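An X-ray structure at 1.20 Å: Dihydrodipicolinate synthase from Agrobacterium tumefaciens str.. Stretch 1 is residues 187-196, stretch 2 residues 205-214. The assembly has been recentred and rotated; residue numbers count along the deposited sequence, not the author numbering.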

# COMPACT_ATOMS: atom_id res chain seq x y z
N ASP B 187 -1.66 -7.27 -29.00
CA ASP B 187 -2.84 -8.13 -29.04
C ASP B 187 -3.73 -7.92 -27.82
O ASP B 187 -4.92 -8.24 -27.85
CB ASP B 187 -2.45 -9.61 -29.24
CG ASP B 187 -1.48 -10.16 -28.21
OD1 ASP B 187 -0.50 -9.54 -27.83
OD2 ASP B 187 -1.65 -11.35 -27.82
N LEU B 188 -3.16 -7.41 -26.74
CA LEU B 188 -3.89 -7.04 -25.54
C LEU B 188 -4.34 -5.60 -25.68
O LEU B 188 -3.96 -4.89 -26.59
CB LEU B 188 -2.99 -7.18 -24.33
CG LEU B 188 -2.41 -8.57 -24.08
CD1 LEU B 188 -1.60 -8.52 -22.76
CD2 LEU B 188 -3.50 -9.62 -24.11
N ALA B 189 -5.15 -5.16 -24.72
CA ALA B 189 -5.58 -3.75 -24.65
C ALA B 189 -4.45 -2.97 -23.94
O ALA B 189 -4.32 -3.01 -22.71
CB ALA B 189 -6.88 -3.64 -23.90
N ILE B 190 -3.63 -2.27 -24.73
CA ILE B 190 -2.54 -1.45 -24.17
C ILE B 190 -3.08 -0.05 -24.07
O ILE B 190 -3.39 0.59 -25.07
CB ILE B 190 -1.27 -1.53 -25.03
CG1 ILE B 190 -0.82 -2.98 -25.22
CG2 ILE B 190 -0.20 -0.65 -24.43
CD1 ILE B 190 -0.57 -3.74 -23.94
N LEU B 191 -3.21 0.42 -22.84
CA LEU B 191 -3.81 1.70 -22.51
C LEU B 191 -2.69 2.61 -22.01
O LEU B 191 -1.77 2.17 -21.33
CB LEU B 191 -4.88 1.49 -21.43
CG LEU B 191 -5.89 0.39 -21.71
CD1 LEU B 191 -6.86 0.27 -20.53
CD2 LEU B 191 -6.62 0.60 -23.01
N ILE B 192 -2.72 3.89 -22.38
CA ILE B 192 -1.54 4.76 -22.24
C ILE B 192 -1.89 5.95 -21.36
O ILE B 192 -2.76 6.75 -21.68
CB ILE B 192 -1.01 5.20 -23.62
CG1 ILE B 192 -0.53 3.97 -24.37
CG2 ILE B 192 0.10 6.25 -23.45
CD1 ILE B 192 -0.24 4.25 -25.85
N GLY B 193 -1.20 6.05 -20.25
CA GLY B 193 -1.40 7.12 -19.27
C GLY B 193 -0.77 8.45 -19.65
O GLY B 193 -1.34 9.50 -19.38
N ASP B 194 0.36 8.46 -20.32
CA ASP B 194 1.09 9.70 -20.61
C ASP B 194 0.49 10.35 -21.84
O ASP B 194 0.60 9.84 -22.95
CB ASP B 194 2.56 9.36 -20.83
CG ASP B 194 3.50 10.56 -20.89
OD1 ASP B 194 3.06 11.69 -20.58
OD2 ASP B 194 4.68 10.35 -21.26
N GLU B 195 -0.15 11.50 -21.63
CA GLU B 195 -0.93 12.15 -22.71
C GLU B 195 -0.09 12.46 -23.92
O GLU B 195 -0.59 12.33 -25.03
CB GLU B 195 -1.56 13.44 -22.19
CG GLU B 195 -2.77 13.21 -21.36
CD GLU B 195 -2.48 12.81 -19.98
OE1 GLU B 195 -1.29 12.88 -19.49
OE2 GLU B 195 -3.51 12.44 -19.34
N ARG B 196 1.17 12.82 -23.75
CA ARG B 196 2.00 13.11 -24.91
C ARG B 196 2.15 11.95 -25.88
O ARG B 196 2.36 12.17 -27.09
CB ARG B 196 3.37 13.64 -24.51
CG ARG B 196 4.20 12.64 -23.88
CD ARG B 196 5.60 13.16 -23.51
NE ARG B 196 6.17 12.20 -22.57
CZ ARG B 196 7.42 12.14 -22.12
NH1 ARG B 196 8.34 12.98 -22.54
NH2 ARG B 196 7.74 11.19 -21.25
N GLY B 205 -1.78 1.05 -32.47
CA GLY B 205 -2.56 -0.09 -32.01
C GLY B 205 -3.02 -0.01 -30.57
O GLY B 205 -3.73 -0.92 -30.12
N GLY B 206 -2.67 1.03 -29.85
CA GLY B 206 -3.19 1.17 -28.51
C GLY B 206 -4.70 1.25 -28.47
O GLY B 206 -5.32 1.84 -29.33
N GLN B 207 -5.29 0.69 -27.42
CA GLN B 207 -6.75 0.59 -27.30
C GLN B 207 -7.41 1.68 -26.51
O GLN B 207 -8.63 1.63 -26.34
CB GLN B 207 -7.15 -0.78 -26.75
CG GLN B 207 -7.12 -1.89 -27.76
CD GLN B 207 -7.89 -3.11 -27.30
OE1 GLN B 207 -8.90 -3.02 -26.63
NE2 GLN B 207 -7.37 -4.29 -27.66
N GLY B 208 -6.66 2.67 -26.04
CA GLY B 208 -7.25 3.81 -25.38
C GLY B 208 -6.57 4.20 -24.09
O GLY B 208 -5.35 4.20 -23.99
N ALA B 209 -7.37 4.62 -23.10
CA ALA B 209 -6.85 5.23 -21.88
C ALA B 209 -7.87 5.15 -20.75
O ALA B 209 -9.08 5.17 -21.00
CB ALA B 209 -6.49 6.72 -22.13
N ILE B 210 -7.32 5.12 -19.55
CA ILE B 210 -8.05 5.39 -18.33
C ILE B 210 -7.51 6.73 -17.84
O ILE B 210 -6.40 6.81 -17.35
CB ILE B 210 -7.86 4.28 -17.28
CG1 ILE B 210 -8.38 2.92 -17.81
CG2 ILE B 210 -8.55 4.66 -15.98
CD1 ILE B 210 -8.00 1.74 -16.97
N SER B 211 -8.27 7.78 -18.07
CA SER B 211 -7.73 9.15 -18.10
C SER B 211 -8.25 10.04 -17.00
O SER B 211 -9.46 10.20 -16.85
CB SER B 211 -8.08 9.77 -19.44
OG SER B 211 -7.87 11.19 -19.43
N GLY B 212 -7.36 10.70 -16.28
CA GLY B 212 -7.74 11.70 -15.30
C GLY B 212 -8.26 12.99 -15.93
O GLY B 212 -9.24 13.56 -15.47
N VAL B 213 -7.62 13.45 -16.99
CA VAL B 213 -8.05 14.65 -17.68
C VAL B 213 -9.44 14.49 -18.27
O VAL B 213 -10.16 15.46 -18.38
CB VAL B 213 -6.98 15.09 -18.74
CG1 VAL B 213 -7.51 16.19 -19.64
CG2 VAL B 213 -5.67 15.49 -18.03
N ALA B 214 -9.83 13.26 -18.60
CA ALA B 214 -11.15 12.99 -19.13
C ALA B 214 -12.27 13.26 -18.12
O ALA B 214 -13.43 13.28 -18.52
CB ALA B 214 -11.26 11.54 -19.64
O HOH W 1 -7.48 -7.23 -27.18
O HOH W 2 -3.60 -2.32 -27.65
O HOH W 3 -5.36 -4.82 -29.63
O HOH W 4 -3.70 3.22 -26.09
O HOH W 5 -5.60 11.32 -20.74
O HOH W 6 -4.86 12.44 -17.22

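Neighbouring strands in the core of an enzyme need not form a fully laddered sheet: a few well-placed backbone bonds, completed by water, can be enough. The pairing of residues 187-196 with 205-214 in this dihydrodipicolinate synthase is a compact example. Strand 189-192 and strand 208-211 run in the same general sense, but their axes diverge by 49° and approach to 4.7 Å, and direct pairing is confined to a short zone. Two hydrogen bonds define it. Q207 N donates to I190 O at 3.0 Å, and two residues further along stretch 1, I192 N donates to G208 O at 3.1 Å. Together they clasp L191, whose CA also lies 3.3 Å from G208 O in a CA-H...O contact, so that one carbonyl serves two neighbouring donors.

Water adds to this pattern. I190 O, already bonded to Q207 N, is 4.0 Å from G208 N; water 4, lying to one side, joins them, donating to I190 O at 2.8 Å and accepting from G208 N at 3.0 Å. Nearer the start of the strand, water 2 accepts from I190 N at 2.9 Å and donates to L188 O and G205 O, each at 2.8 Å. Both backbone polar atoms of I190, N and O, thus find partners.

Glycine suits two places in stretch 2 for different reasons. At G206 an ideal CB would stand 3.4 Å from I190 O and 3.6 Å from I192 CD1, a crowded position; G206 CA already lies 3.5 Å from I190 O. G208 is set by its backbone instead: with phi/psi of 134/-142, a CB would be jammed against the carbonyl oxygen of Q207.

Among the side chains, Q207 makes the broadest contact in its stretch. Its CA-to-CB bond points toward stretch 1, and its chain (chi1 m, chi2 t) carries the amide past A189, whose small CB sits 3.5 Å from Q207 OE1, itself bonded elsewhere in the structure. Q207 NE2 donates to water 1 at 3.0 Å and to water 3 at 2.9 Å; water 1 passes the link on to D187 O at 2.8 Å, whereas the bond from water 3 to L188 O, at 3.3 Å, is weak.

A189 to I192 are buried and apolar, though the end of I190 leads away from stretch 2. L191, in its m,t rotamer, reaches from Q207 to I210: L191 CD2 packs 4.0 Å from Q207 CB, and L191 CD1 meets I210 CD1 at 4.0 Å. A209 contributes a small methyl, its CB 3.8 Å from I192 O.

Beyond the strands, E195 and V213 point their CA-to-CB bonds toward each other's stretch, and E195 OE2 lies 4.0 Å from the buried V213 CG2. A carboxylate suits this partly exposed, water-linked place: E195 OE2 accepts from water 6 at 2.5 Å and water 5 at 2.8 Å. Water 6 accepts from V213 N at 2.9 Å, and water 5 bonds S211 OG at 2.6 Å. The whole contact buries 464 Å².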